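Local coordinates for trehalose-6-phosphate phosphatase related protein (PDB 1U02) that removes the phosphate from trehalose 6-phosphate to give free trehalose, using magnesium as cofactor, at residues Asp25-Phe39 with Arg216-Lys230. Residues are numbered along the deposited sequence; the frame is centred on the assembly and turned at random.
Sequences DAGLLSLISDLKERF and RKILKFIEMLGVQKK
Arg38 and Glu223 form the stronger of two salt bridges between helices 26-38 and 212-229. Arg38 NE donates to Glu223 OE2 over 3.0 Å at 162°, within the guanidinium plane but from above the carboxylate plane. A water donates to both Glu223 OE2 and Asp34 O. Glu223 reaches Arg38 because CG lies anti to the backbone N (chi1 164°) and the chain then bends at chi2. The guanidinium lies with one face on the Gly226-Val227 peptide, Gly226 C over its centre; Gly226, without a side chain, lets Arg38 CD lie close to its CA. With an alanine in place of Arg38, Glu223 would probably lose its charged mate and this peptide its cover. At the other end, Arg216 NH1 makes weak bonds to Asp25 OD1 and OD2, 3.2 and 3.3 Å away, the two flat groups being nearly perpendicular. Asp25 also N-caps helix 26-38, OD1 accepting from Leu28 N at 2.9 Å, while Arg216 NE is held by Leu12 O and Leu28 CB sits over the guanidinium face.

Apolar contacts fill the middle. Leu31 CD2 packs 3.5 Å from Lys220 CB, and its CD1 meets Arg216 CB. Leu35 CD2 approaches Leu219 CD2 at 4.2 Å, both residues also resting on Ile4 of strand 3-7. Further along, Phe39 CZ touches Ile222 CG2 at 3.5 Å.

Helices 26-38 and 216-229, whose axes come within 9.6 Å at 42°, thus pack together on one face of the HAD-type sheet: Leu35 and Leu219 are buried against strand 3-7, and ion pairs bind the more exposed margin at both ends.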
loop_
_atom_site.group_PDB
_atom_site.type_symbol
_atom_site.label_atom_id
_atom_site.label_comp_id
_atom_site.label_asym_id
_atom_site.label_seq_id
_atom_site.Cartn_x
_atom_site.Cartn_y
_atom_site.Cartn_z
ATOM N N ASP A 25 -2.261 14.959 6.318
ATOM C CA ASP A 25 -2.395 16.320 6.838
ATOM C C ASP A 25 -3.773 16.849 6.456
ATOM O O ASP A 25 -4.483 16.222 5.668
ATOM C CB ASP A 25 -1.292 17.253 6.299
ATOM C CG ASP A 25 -1.238 17.307 4.779
ATOM O OD1 ASP A 25 -2.278 17.100 4.118
ATOM O OD2 ASP A 25 -0.144 17.584 4.239
ATOM N N ALA A 26 -4.155 17.991 7.025
ATOM C CA ALA A 26 -5.457 18.597 6.755
ATOM C C ALA A 26 -5.752 18.735 5.265
ATOM O O ALA A 26 -6.888 18.542 4.833
ATOM C CB ALA A 26 -5.546 19.967 7.433
ATOM N N GLY A 27 -4.734 19.076 4.483
ATOM C CA GLY A 27 -4.932 19.236 3.051
ATOM C C GLY A 27 -5.419 17.967 2.376
ATOM O O GLY A 27 -6.358 17.991 1.571
ATOM N N LEU A 28 -4.783 16.850 2.708
ATOM C CA LEU A 28 -5.162 15.571 2.127
ATOM C C LEU A 28 -6.536 15.143 2.647
ATOM O O LEU A 28 -7.348 14.594 1.896
ATOM C CB LEU A 28 -4.115 14.495 2.452
ATOM C CG LEU A 28 -4.393 13.093 1.886
ATOM C CD1 LEU A 28 -4.626 13.180 0.380
ATOM C CD2 LEU A 28 -3.225 12.156 2.198
ATOM N N LEU A 29 -6.797 15.397 3.926
ATOM C CA LEU A 29 -8.082 15.032 4.515
ATOM C C LEU A 29 -9.220 15.737 3.774
ATOM O O LEU A 29 -10.247 15.128 3.483
ATOM C CB LEU A 29 -8.109 15.398 6.008
ATOM C CG LEU A 29 -7.206 14.531 6.898
ATOM C CD1 LEU A 29 -7.113 15.107 8.308
ATOM C CD2 LEU A 29 -7.761 13.112 6.935
ATOM N N SER A 30 -9.029 17.014 3.456
ATOM C CA SER A 30 -10.049 17.789 2.745
ATOM C C SER A 30 -10.253 17.253 1.324
ATOM O O SER A 30 -11.388 17.046 0.883
ATOM C CB SER A 30 -9.637 19.266 2.705
ATOM O OG SER A 30 -10.477 20.027 1.851
ATOM N N LEU A 31 -9.147 17.021 0.618
ATOM C CA LEU A 31 -9.187 16.515 -0.755
ATOM C C LEU A 31 -9.917 15.186 -0.890
ATOM O O LEU A 31 -10.782 15.027 -1.750
ATOM C CB LEU A 31 -7.768 16.341 -1.294
ATOM C CG LEU A 31 -7.055 17.563 -1.864
ATOM C CD1 LEU A 31 -5.607 17.197 -2.149
ATOM C CD2 LEU A 31 -7.755 18.026 -3.139
ATOM N N ILE A 32 -9.558 14.225 -0.046
ATOM C CA ILE A 32 -10.179 12.908 -0.104
ATOM C C ILE A 32 -11.613 12.972 0.405
ATOM O O ILE A 32 -12.493 12.288 -0.117
ATOM C CB ILE A 32 -9.353 11.873 0.703
ATOM C CG1 ILE A 32 -7.945 11.763 0.105
ATOM C CG2 ILE A 32 -10.025 10.511 0.658
ATOM C CD1 ILE A 32 -7.936 11.343 -1.360
ATOM N N SER A 33 -11.840 13.802 1.418
ATOM C CA SER A 33 -13.178 13.981 1.973
ATOM C C SER A 33 -14.115 14.416 0.846
ATOM O O SER A 33 -15.209 13.876 0.694
ATOM C CB SER A 33 -13.157 15.050 3.074
ATOM O OG SER A 33 -14.467 15.325 3.540
ATOM N N ASP A 34 -13.672 15.387 0.049
ATOM C CA ASP A 34 -14.474 15.882 -1.068
ATOM C C ASP A 34 -14.619 14.826 -2.152
ATOM O O ASP A 34 -15.719 14.546 -2.623
ATOM C CB ASP A 34 -13.830 17.124 -1.691
ATOM C CG ASP A 34 -13.925 18.344 -0.805
ATOM O OD1 ASP A 34 -14.682 18.308 0.188
ATOM O OD2 ASP A 34 -13.247 19.347 -1.113
ATOM N N LEU A 35 -13.497 14.237 -2.543
ATOM C CA LEU A 35 -13.483 13.227 -3.588
ATOM C C LEU A 35 -14.423 12.042 -3.344
ATOM O O LEU A 35 -15.127 11.611 -4.258
ATOM C CB LEU A 35 -12.054 12.717 -3.776
ATOM C CG LEU A 35 -11.785 11.798 -4.969
ATOM C CD1 LEU A 35 -11.923 12.580 -6.270
ATOM C CD2 LEU A 35 -10.388 11.212 -4.845
ATOM N N LYS A 36 -14.442 11.519 -2.119
ATOM C CA LYS A 36 -15.284 10.367 -1.802
ATOM C C LYS A 36 -16.776 10.669 -1.897
ATOM O O LYS A 36 -17.599 9.759 -1.952
ATOM C CB LYS A 36 -14.939 9.812 -0.411
ATOM C CG LYS A 36 -15.339 10.684 0.775
ATOM C CD LYS A 36 -16.664 10.235 1.379
ATOM C CE LYS A 36 -16.907 10.875 2.742
ATOM N NZ LYS A 36 -16.931 12.366 2.682
ATOM N N GLU A 37 -17.122 11.948 -1.918
ATOM C CA GLU A 37 -18.516 12.351 -2.033
ATOM C C GLU A 37 -18.989 12.202 -3.478
ATOM O O GLU A 37 -20.175 11.996 -3.730
ATOM C CB GLU A 37 -18.689 13.810 -1.601
ATOM C CG GLU A 37 -18.529 14.040 -0.116
ATOM C CD GLU A 37 -19.654 13.413 0.679
ATOM O OE1 GLU A 37 -20.822 13.782 0.435
ATOM O OE2 GLU A 37 -19.374 12.552 1.540
ATOM N N ARG A 38 -18.058 12.291 -4.424
ATOM C CA ARG A 38 -18.413 12.205 -5.837
ATOM C C ARG A 38 -18.010 10.915 -6.531
ATOM O O ARG A 38 -18.574 10.573 -7.570
ATOM C CB ARG A 38 -17.810 13.385 -6.606
ATOM C CG ARG A 38 -18.290 14.753 -6.147
ATOM C CD ARG A 38 -17.698 15.856 -7.019
ATOM N NE ARG A 38 -18.002 17.199 -6.519
ATOM C CZ ARG A 38 -19.213 17.749 -6.510
ATOM N NH1 ARG A 38 -20.260 17.078 -6.979
ATOM N NH2 ARG A 38 -19.377 18.976 -6.032
ATOM N N PHE A 39 -17.035 10.207 -5.971
ATOM C CA PHE A 39 -16.568 8.964 -6.572
ATOM C C PHE A 39 -16.438 7.842 -5.552
ATOM O O PHE A 39 -16.145 8.094 -4.383
ATOM C CB PHE A 39 -15.201 9.172 -7.229
ATOM C CG PHE A 39 -15.170 10.277 -8.236
ATOM C CD1 PHE A 39 -15.060 11.604 -7.831
ATOM C CD2 PHE A 39 -15.243 9.992 -9.597
ATOM C CE1 PHE A 39 -15.023 12.634 -8.768
ATOM C CE2 PHE A 39 -15.207 11.015 -10.545
ATOM C CZ PHE A 39 -15.096 12.340 -10.128
ATOM N N ARG A 216 -2.009 15.268 -5.879
ATOM C CA ARG A 216 -3.082 15.886 -5.109
ATOM C C ARG A 216 -3.773 16.970 -5.932
ATOM O O ARG A 216 -4.987 17.156 -5.845
ATOM C CB ARG A 216 -2.533 16.508 -3.829
ATOM C CG ARG A 216 -2.078 15.499 -2.794
ATOM C CD ARG A 216 -1.770 16.182 -1.476
ATOM N NE ARG A 216 -1.298 15.242 -0.466
ATOM C CZ ARG A 216 -1.009 15.584 0.785
ATOM N NH1 ARG A 216 -1.147 16.844 1.169
ATOM N NH2 ARG A 216 -0.584 14.671 1.652
ATOM N N LYS A 217 -2.983 17.679 -6.732
ATOM C CA LYS A 217 -3.501 18.758 -7.562
ATOM C C LYS A 217 -4.465 18.215 -8.608
ATOM O O LYS A 217 -5.477 18.840 -8.910
ATOM C CB LYS A 217 -2.343 19.490 -8.241
ATOM C CG LYS A 217 -2.722 20.837 -8.818
ATOM C CD LYS A 217 -1.500 21.567 -9.358
ATOM C CE LYS A 217 -1.855 22.980 -9.787
ATOM N NZ LYS A 217 -0.667 23.730 -10.273
ATOM N N ILE A 218 -4.145 17.050 -9.161
ATOM C CA ILE A 218 -5.003 16.428 -10.161
ATOM C C ILE A 218 -6.331 16.025 -9.515
ATOM O O ILE A 218 -7.403 16.227 -10.097
ATOM C CB ILE A 218 -4.325 15.184 -10.781
ATOM C CG1 ILE A 218 -3.244 15.627 -11.769
ATOM C CG2 ILE A 218 -5.356 14.306 -11.477
ATOM C CD1 ILE A 218 -3.780 16.411 -12.957
ATOM N N LEU A 219 -6.255 15.467 -8.308
ATOM C CA LEU A 219 -7.455 15.056 -7.585
ATOM C C LEU A 219 -8.280 16.295 -7.239
ATOM O O LEU A 219 -9.512 16.277 -7.300
ATOM C CB LEU A 219 -7.075 14.303 -6.301
ATOM C CG LEU A 219 -6.301 12.990 -6.463
ATOM C CD1 LEU A 219 -6.036 12.378 -5.090
ATOM C CD2 LEU A 219 -7.102 12.024 -7.320
ATOM N N LYS A 220 -7.586 17.366 -6.873
ATOM C CA LYS A 220 -8.222 18.633 -6.541
ATOM C C LYS A 220 -9.023 19.108 -7.757
ATOM O O LYS A 220 -10.162 19.546 -7.635
ATOM C CB LYS A 220 -7.147 19.666 -6.192
ATOM C CG LYS A 220 -7.651 21.090 -5.976
ATOM C CD LYS A 220 -6.496 22.087 -6.070
ATOM C CE LYS A 220 -6.906 23.485 -5.631
ATOM N NZ LYS A 220 -7.176 23.552 -4.167
ATOM N N PHE A 221 -8.413 19.003 -8.934
ATOM C CA PHE A 221 -9.054 19.418 -10.174
ATOM C C PHE A 221 -10.278 18.569 -10.517
ATOM O O PHE A 221 -11.326 19.102 -10.895
ATOM C CB PHE A 221 -8.053 19.352 -11.328
ATOM C CG PHE A 221 -8.555 19.972 -12.595
ATOM C CD1 PHE A 221 -8.747 21.351 -12.680
ATOM C CD2 PHE A 221 -8.852 19.179 -13.702
ATOM C CE1 PHE A 221 -9.229 21.936 -13.854
ATOM C CE2 PHE A 221 -9.335 19.752 -14.880
ATOM C CZ PHE A 221 -9.524 21.132 -14.955
ATOM N N ILE A 222 -10.146 17.251 -10.401
ATOM C CA ILE A 222 -11.256 16.358 -10.705
ATOM C C ILE A 222 -12.469 16.730 -9.858
ATOM O O ILE A 222 -13.606 16.652 -10.321
ATOM C CB ILE A 222 -10.877 14.890 -10.443
ATOM C CG1 ILE A 222 -9.696 14.498 -11.327
ATOM C CG2 ILE A 222 -12.059 13.986 -10.757
ATOM C CD1 ILE A 222 -9.160 13.115 -11.044
ATOM N N GLU A 223 -12.213 17.137 -8.620
ATOM C CA GLU A 223 -13.270 17.546 -7.707
ATOM C C GLU A 223 -13.992 18.775 -8.252
ATOM O O GLU A 223 -15.222 18.801 -8.322
ATOM C CB GLU A 223 -12.683 17.864 -6.330
ATOM C CG GLU A 223 -13.595 18.653 -5.390
ATOM C CD GLU A 223 -14.904 17.944 -5.113
ATOM O OE1 GLU A 223 -14.910 16.696 -5.113
ATOM O OE2 GLU A 223 -15.920 18.630 -4.879
HETATM N N MSE A 224 -13.223 19.791 -8.633
HETATM C CA MSE A 224 -13.792 21.025 -9.173
HETATM C C MSE A 224 -14.631 20.738 -10.418
HETATM O O MSE A 224 -15.616 21.425 -10.689
HETATM C CB MSE A 224 -12.681 22.024 -9.518
HETATM C CG MSE A 224 -11.735 22.306 -8.367
HETATM SE SE MSE A 224 -10.606 23.840 -8.687
HETATM C CE MSE A 224 -11.192 24.943 -7.216
ATOM N N LEU A 225 -14.230 19.716 -11.168
ATOM C CA LEU A 225 -14.956 19.324 -12.374
ATOM C C LEU A 225 -16.362 18.860 -11.993
ATOM O O LEU A 225 -17.342 19.210 -12.658
ATOM C CB LEU A 225 -14.226 18.192 -13.091
ATOM C CG LEU A 225 -12.903 18.555 -13.783
ATOM C CD1 LEU A 225 -12.247 17.292 -14.328
ATOM C CD2 LEU A 225 -13.163 19.546 -14.911
ATOM N N GLY A 226 -16.453 18.075 -10.921
ATOM C CA GLY A 226 -17.744 17.586 -10.474
ATOM C C GLY A 226 -18.644 18.697 -9.974
ATOM O O GLY A 226 -19.859 18.653 -10.156
ATOM N N VAL A 227 -18.046 19.699 -9.342
ATOM C CA VAL A 227 -18.806 20.827 -8.818
ATOM C C VAL A 227 -19.531 21.565 -9.944
ATOM O O VAL A 227 -20.655 22.039 -9.763
ATOM C CB VAL A 227 -17.881 21.811 -8.075
ATOM C CG1 VAL A 227 -18.701 22.909 -7.419
ATOM C CG2 VAL A 227 -17.068 21.057 -7.035
ATOM N N GLN A 228 -18.884 21.657 -11.104
ATOM C CA GLN A 228 -19.470 22.324 -12.269
ATOM C C GLN A 228 -20.452 21.381 -12.959
ATOM O O GLN A 228 -21.534 21.791 -13.384
ATOM C CB GLN A 228 -18.380 22.696 -13.281
ATOM C CG GLN A 228 -17.391 23.758 -12.848
ATOM C CD GLN A 228 -17.992 25.156 -12.808
ATOM O OE1 GLN A 228 -18.690 25.579 -13.741
ATOM N NE2 GLN A 228 -17.708 25.889 -11.734
ATOM N N LYS A 229 -20.053 20.116 -13.061
ATOM C CA LYS A 229 -20.838 19.073 -13.718
ATOM C C LYS A 229 -22.279 18.908 -13.230
ATOM O O LYS A 229 -23.145 18.470 -13.994
ATOM C CB LYS A 229 -20.113 17.732 -13.588
ATOM C CG LYS A 229 -20.489 16.720 -14.656
ATOM C CD LYS A 229 -19.966 17.167 -16.010
ATOM C CE LYS A 229 -20.010 16.037 -17.024
ATOM N NZ LYS A 229 -19.253 16.399 -18.249
ATOM N N LYS A 230 -22.541 19.246 -11.971
ATOM C CA LYS A 230 -23.890 19.107 -11.429
ATOM C C LYS A 230 -24.674 20.418 -11.446
ATOM O O LYS A 230 -25.702 20.465 -12.154
ATOM C CB LYS A 230 -23.840 18.565 -9.999
ATOM C CG LYS A 230 -23.080 19.445 -9.024
ATOM C CD LYS A 230 -23.478 19.141 -7.590
ATOM C CE LYS A 230 -22.834 20.121 -6.625
ATOM N NZ LYS A 230 -23.352 19.935 -5.227
HETATM O O HOH W 1 -0.062 14.517 4.592
HETATM O O HOH W 2 -17.316 16.921 -2.921
#